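BauA (Acinetobacter baumannii, PDB 6HCP) probably takes up iron across the outer membrane as a TonB-dependent receptor for ferric preacinetobactin, a siderophore complex. Local coordinates at residues A[182-193]-A[205-216]. Numbering follows the deposited sequence. Where two conformers were deposited one is given.
Sequences SDAQFGGHVDVG and RINGMYRDGDAA. With C8E ((hydroxyethyloxy)tri(ethyloxy)octane), chain B; C8E ((hydroxyethyloxy)tri(ethyloxy)octane), chain C.
Strands 184-196 and 202-212 form an antiparallel beta hairpin in the barrel wall of this TonB-dependent receptor, and across it Asp191 meets Arg205 in a side-on salt bridge. Arg205 NE reaches Asp191 OD1 and NH2 reaches OD2, each at 2.9 Å, nearly straight and on the syn sides of the carboxylate, somewhat out of its plane, which lies 19° from that of the guanidinium. The bend at chi2 (102°) swings the guanidinium across to Asp191, diagonal to it, and presents its NE/NH2 edge; Lys166 gives Asp191 OD2 a second positive partner. Also on a diagonal, His189 NE2 donates to OD1 of Asn207 (2.8 Å), the residue paired with Asp191, in the amide plane and on a lone pair, with ring and amide nearly coplanar. Polar residues suit this face, turned to the barrel interior where the plug domain sits: Arg211 forms a salt bridge with Glu133 and a hydrogen bond with Ser131. The amide of Gln185, extended with CG anti to its backbone N (chi1 -165°), lies with OE1 3.3 Å from Arg211 CD; one water accepts from both Gln185 NE2 and Arg211 NE, while NE2 also donates to Lys222 O. Gly187 suits the tight non-hydrogen-bonded pair with Arg211, where the CA atoms lie 3.8 Å apart. Toward the Val192 end the outward face is apolar (Val190, Val192, Ile206), as suits a wall facing lipid; Asp212 makes the other end more polar. Val192 CG2 packs on Ile206 CB at 3.7 Å, and a detergent tail crosses the Phe186 ring, its C5 3.7 Å above the ring plane, over the centre.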
loop_
_atom_site.group_PDB
_atom_site.type_symbol
_atom_site.label_atom_id
_atom_site.label_comp_id
_atom_site.label_asym_id
_atom_site.label_seq_id
_atom_site.Cartn_x
_atom_site.Cartn_y
_atom_site.Cartn_z
ATOM N N SER A 182 6.092 12.843 -0.045
ATOM C CA SER A 182 4.996 12.666 0.904
ATOM C C SER A 182 5.439 13.117 2.296
ATOM O O SER A 182 6.638 13.061 2.615
ATOM C CB SER A 182 4.515 11.234 0.893
ATOM O OG SER A 182 5.529 10.325 1.288
ATOM N N ASP A 183 4.513 13.665 3.094
ATOM C CA ASP A 183 3.091 13.804 2.789
ATOM C C ASP A 183 2.793 15.073 1.972
ATOM O O ASP A 183 1.750 15.141 1.305
ATOM C CB ASP A 183 2.275 13.850 4.081
ATOM C CG ASP A 183 2.075 12.502 4.741
ATOM O OD1 ASP A 183 2.229 11.513 4.038
ATOM O OD2 ASP A 183 1.734 12.480 5.942
ATOM N N ALA A 184 3.539 16.161 2.182
ATOM C CA ALA A 184 3.188 17.442 1.529
ATOM C C ALA A 184 4.405 18.354 1.334
ATOM O O ALA A 184 4.322 19.559 1.574
ATOM C CB ALA A 184 2.094 18.142 2.312
ATOM N N GLN A 185 5.539 17.777 0.932
ATOM C CA GLN A 185 6.726 18.583 0.680
ATOM C C GLN A 185 6.802 18.912 -0.809
ATOM O O GLN A 185 6.889 18.027 -1.637
ATOM C CB GLN A 185 8.020 17.877 1.087
ATOM C CG GLN A 185 9.178 18.863 1.156
ATOM C CD GLN A 185 10.530 18.211 1.035
ATOM O OE1 GLN A 185 10.793 17.482 0.080
ATOM N NE2 GLN A 185 11.411 18.539 1.978
ATOM N N PHE A 186 6.804 20.208 -1.122
ATOM C CA PHE A 186 6.897 20.650 -2.491
ATOM C C PHE A 186 8.179 21.452 -2.678
ATOM O O PHE A 186 8.545 22.236 -1.817
ATOM C CB PHE A 186 5.703 21.529 -2.864
ATOM C CG PHE A 186 4.408 20.763 -2.887
ATOM C CD1 PHE A 186 4.062 20.007 -3.997
ATOM C CD2 PHE A 186 3.602 20.726 -1.770
ATOM C CE1 PHE A 186 2.906 19.239 -3.989
ATOM C CE2 PHE A 186 2.415 20.011 -1.791
ATOM C CZ PHE A 186 2.094 19.242 -2.879
ATOM N N GLY A 187 8.740 21.376 -3.880
ATOM C CA GLY A 187 9.943 22.137 -4.151
ATOM C C GLY A 187 10.185 22.333 -5.623
ATOM O O GLY A 187 9.451 21.842 -6.494
ATOM N N GLY A 188 11.276 23.042 -5.898
ATOM C CA GLY A 188 11.750 23.175 -7.236
ATOM C C GLY A 188 13.243 23.388 -7.250
ATOM O O GLY A 188 13.822 23.870 -6.258
ATOM N N HIS A 189 13.821 23.131 -8.418
ATOM C CA HIS A 189 15.238 23.212 -8.641
ATOM C C HIS A 189 15.479 23.738 -10.057
ATOM O O HIS A 189 15.008 23.147 -11.026
ATOM C CB HIS A 189 15.864 21.822 -8.448
ATOM C CG HIS A 189 17.281 21.723 -8.897
ATOM N ND1 HIS A 189 17.804 20.555 -9.409
ATOM C CD2 HIS A 189 18.298 22.619 -8.845
ATOM C CE1 HIS A 189 19.082 20.740 -9.709
ATOM N NE2 HIS A 189 19.416 21.986 -9.314
ATOM N N VAL A 190 16.224 24.843 -10.143
ATOM C CA VAL A 190 16.669 25.408 -11.400
ATOM C C VAL A 190 18.176 25.179 -11.541
ATOM O O VAL A 190 18.926 25.351 -10.578
ATOM C CB VAL A 190 16.328 26.905 -11.471
ATOM C CG1 VAL A 190 17.089 27.602 -12.590
ATOM C CG2 VAL A 190 14.830 27.119 -11.607
ATOM N N ASP A 191 18.578 24.739 -12.739
ATOM C CA ASP A 191 19.958 24.477 -13.089
ATOM C C ASP A 191 20.221 25.149 -14.445
ATOM O O ASP A 191 19.583 24.787 -15.439
ATOM C CB ASP A 191 20.231 22.972 -13.162
ATOM C CG ASP A 191 21.699 22.603 -13.313
ATOM O OD1 ASP A 191 22.543 23.535 -13.361
ATOM O OD2 ASP A 191 22.001 21.391 -13.342
ATOM N N VAL A 192 21.099 26.157 -14.470
ATOM C CA VAL A 192 21.348 26.936 -15.706
ATOM C C VAL A 192 22.853 27.092 -15.920
ATOM O O VAL A 192 23.596 27.345 -14.972
ATOM C CB VAL A 192 20.664 28.316 -15.653
ATOM C CG1 VAL A 192 19.159 28.199 -15.517
ATOM C CG2 VAL A 192 21.222 29.198 -14.556
ATOM N N GLY A 193 23.291 26.895 -17.165
ATOM C CA GLY A 193 24.680 27.084 -17.524
ATOM C C GLY A 193 24.836 27.766 -18.877
ATOM O O GLY A 193 24.017 27.584 -19.783
ATOM N N ARG A 205 27.764 28.445 -14.053
ATOM C CA ARG A 205 26.728 27.411 -13.777
ATOM C C ARG A 205 26.060 27.721 -12.433
ATOM O O ARG A 205 26.726 27.891 -11.424
ATOM C CB ARG A 205 27.374 26.021 -13.838
ATOM C CG ARG A 205 26.412 24.868 -13.580
ATOM C CD ARG A 205 25.985 24.153 -14.838
ATOM N NE ARG A 205 25.116 23.021 -14.561
ATOM C CZ ARG A 205 25.383 21.780 -14.910
ATOM N NH1 ARG A 205 26.557 21.476 -15.431
ATOM N NH2 ARG A 205 24.471 20.837 -14.728
ATOM N N ILE A 206 24.733 27.870 -12.438
ATOM C CA ILE A 206 24.004 28.320 -11.285
ATOM C C ILE A 206 22.933 27.270 -10.948
ATOM O O ILE A 206 22.214 26.835 -11.829
ATOM C CB ILE A 206 23.374 29.704 -11.542
ATOM C CG1 ILE A 206 24.423 30.764 -11.893
ATOM C CG2 ILE A 206 22.549 30.153 -10.364
ATOM C CD1 ILE A 206 23.817 32.029 -12.450
ATOM N N ASN A 207 22.813 26.921 -9.663
ATOM C CA ASN A 207 21.738 26.057 -9.204
ATOM C C ASN A 207 21.006 26.769 -8.079
ATOM O O ASN A 207 21.630 27.398 -7.216
ATOM C CB ASN A 207 22.253 24.681 -8.771
ATOM C CG ASN A 207 22.601 23.782 -9.928
ATOM O OD1 ASN A 207 21.808 22.922 -10.312
ATOM N ND2 ASN A 207 23.782 23.979 -10.502
ATOM N N GLY A 208 19.672 26.671 -8.097
ATOM C CA GLY A 208 18.842 27.147 -7.027
ATOM C C GLY A 208 17.757 26.128 -6.706
ATOM O O GLY A 208 17.208 25.514 -7.602
ATOM N N MET A 209 17.580 25.834 -5.417
ATOM C CA MET A 209 16.630 24.810 -4.975
ATOM C C MET A 209 15.961 25.278 -3.690
ATOM O O MET A 209 16.549 25.972 -2.839
ATOM C CB MET A 209 17.340 23.466 -4.787
ATOM C CG MET A 209 16.462 22.343 -4.203
ATOM S SD MET A 209 16.271 22.496 -2.429
ATOM C CE MET A 209 17.911 22.053 -1.838
ATOM N N TYR A 210 14.658 25.017 -3.613
ATOM C CA TYR A 210 13.900 25.256 -2.413
ATOM C C TYR A 210 12.891 24.117 -2.290
ATOM O O TYR A 210 12.262 23.766 -3.261
ATOM C CB TYR A 210 13.160 26.600 -2.445
ATOM C CG TYR A 210 12.350 26.897 -1.209
ATOM C CD1 TYR A 210 12.981 27.079 0.005
ATOM C CD2 TYR A 210 10.963 26.915 -1.213
ATOM C CE1 TYR A 210 12.279 27.289 1.175
ATOM C CE2 TYR A 210 10.239 27.114 -0.044
ATOM C CZ TYR A 210 10.902 27.337 1.152
ATOM O OH TYR A 210 10.257 27.535 2.343
ATOM N N ARG A 211 12.738 23.575 -1.089
ATOM C CA ARG A 211 11.607 22.709 -0.835
ATOM C C ARG A 211 11.189 22.838 0.620
ATOM O O ARG A 211 11.992 23.174 1.495
ATOM C CB ARG A 211 11.889 21.271 -1.278
ATOM C CG ARG A 211 13.079 20.612 -0.626
ATOM C CD ARG A 211 13.311 19.245 -1.248
ATOM N NE ARG A 211 14.527 18.726 -0.675
ATOM C CZ ARG A 211 15.719 18.763 -1.262
ATOM N NH1 ARG A 211 16.777 18.379 -0.567
ATOM N NH2 ARG A 211 15.818 19.044 -2.553
ATOM N N ASP A 212 9.894 22.603 0.869
ATOM C CA ASP A 212 9.369 22.795 2.189
ATOM C C ASP A 212 8.051 22.035 2.303
ATOM O O ASP A 212 7.291 21.958 1.338
ATOM C CB ASP A 212 9.136 24.291 2.461
ATOM C CG ASP A 212 8.714 24.632 3.878
ATOM O OD1 ASP A 212 9.332 24.098 4.816
ATOM O OD2 ASP A 212 7.666 25.304 4.022
ATOM N N GLY A 213 7.781 21.531 3.508
ATOM C CA GLY A 213 6.489 20.968 3.850
ATOM C C GLY A 213 6.612 19.697 4.665
ATOM O O GLY A 213 7.712 19.180 4.912
ATOM N N ASP A 214 5.448 19.141 5.002
ATOM C CA ASP A 214 5.317 17.934 5.779
ATOM C C ASP A 214 6.018 16.781 5.080
ATOM O O ASP A 214 5.811 16.537 3.897
ATOM C CB ASP A 214 3.846 17.561 5.963
ATOM C CG ASP A 214 3.092 18.519 6.851
ATOM O OD1 ASP A 214 3.750 19.268 7.585
ATOM O OD2 ASP A 214 1.868 18.385 6.917
ATOM N N ALA A 215 6.772 16.018 5.865
ATOM C CA ALA A 215 7.504 14.852 5.363
ATOM C C ALA A 215 6.716 13.591 5.724
ATOM O O ALA A 215 5.528 13.671 6.064
ATOM C CB ALA A 215 8.901 14.809 5.963
ATOM N N ALA A 216 7.382 12.429 5.648
ATOM C CA ALA A 216 6.673 11.153 5.716
ATOM C C ALA A 216 6.478 10.707 7.161
ATOM O O ALA A 216 5.630 9.877 7.456
ATOM C CB ALA A 216 7.393 10.114 4.911
HETATM C C1 C8E B . 19.053 30.681 2.607
HETATM C C2 C8E B . 19.722 29.651 1.722
HETATM C C3 C8E B . 19.750 30.038 0.243
HETATM C C4 C8E B . 18.362 30.371 -0.303
HETATM C C5 C8E B . 18.348 30.402 -1.832
HETATM C C6 C8E B . 16.963 30.074 -2.380
HETATM C C7 C8E B . 16.974 29.863 -3.889
HETATM C C8 C8E B . 15.558 29.614 -4.406
HETATM O O9 C8E B . 15.583 28.826 -5.602
HETATM C C10 C8E B . 14.291 28.501 -6.112
HETATM C C11 C8E B . 14.430 28.051 -7.550
HETATM O O12 C8E B . 13.426 27.088 -7.839
HETATM C C1 C8E C . 0.372 21.973 -8.446
HETATM C C2 C8E C . -0.344 21.293 -7.302
HETATM C C3 C8E C . 0.462 21.337 -6.004
HETATM C C4 C8E C . 1.023 22.722 -5.735
HETATM C C5 C8E C . 1.378 22.933 -4.271
HETATM C C6 C8E C . 1.908 24.346 -4.069
HETATM C C7 C8E C . 2.673 24.532 -2.760
HETATM C C8 C8E C . 1.787 24.233 -1.559
HETATM O O9 C8E C . 1.701 25.370 -0.702
HETATM O O HOH W 1 3.250 11.279 8.219
HETATM O O HOH W 2 3.082 20.841 4.283
HETATM O O HOH W 3 14.181 17.923 1.911
#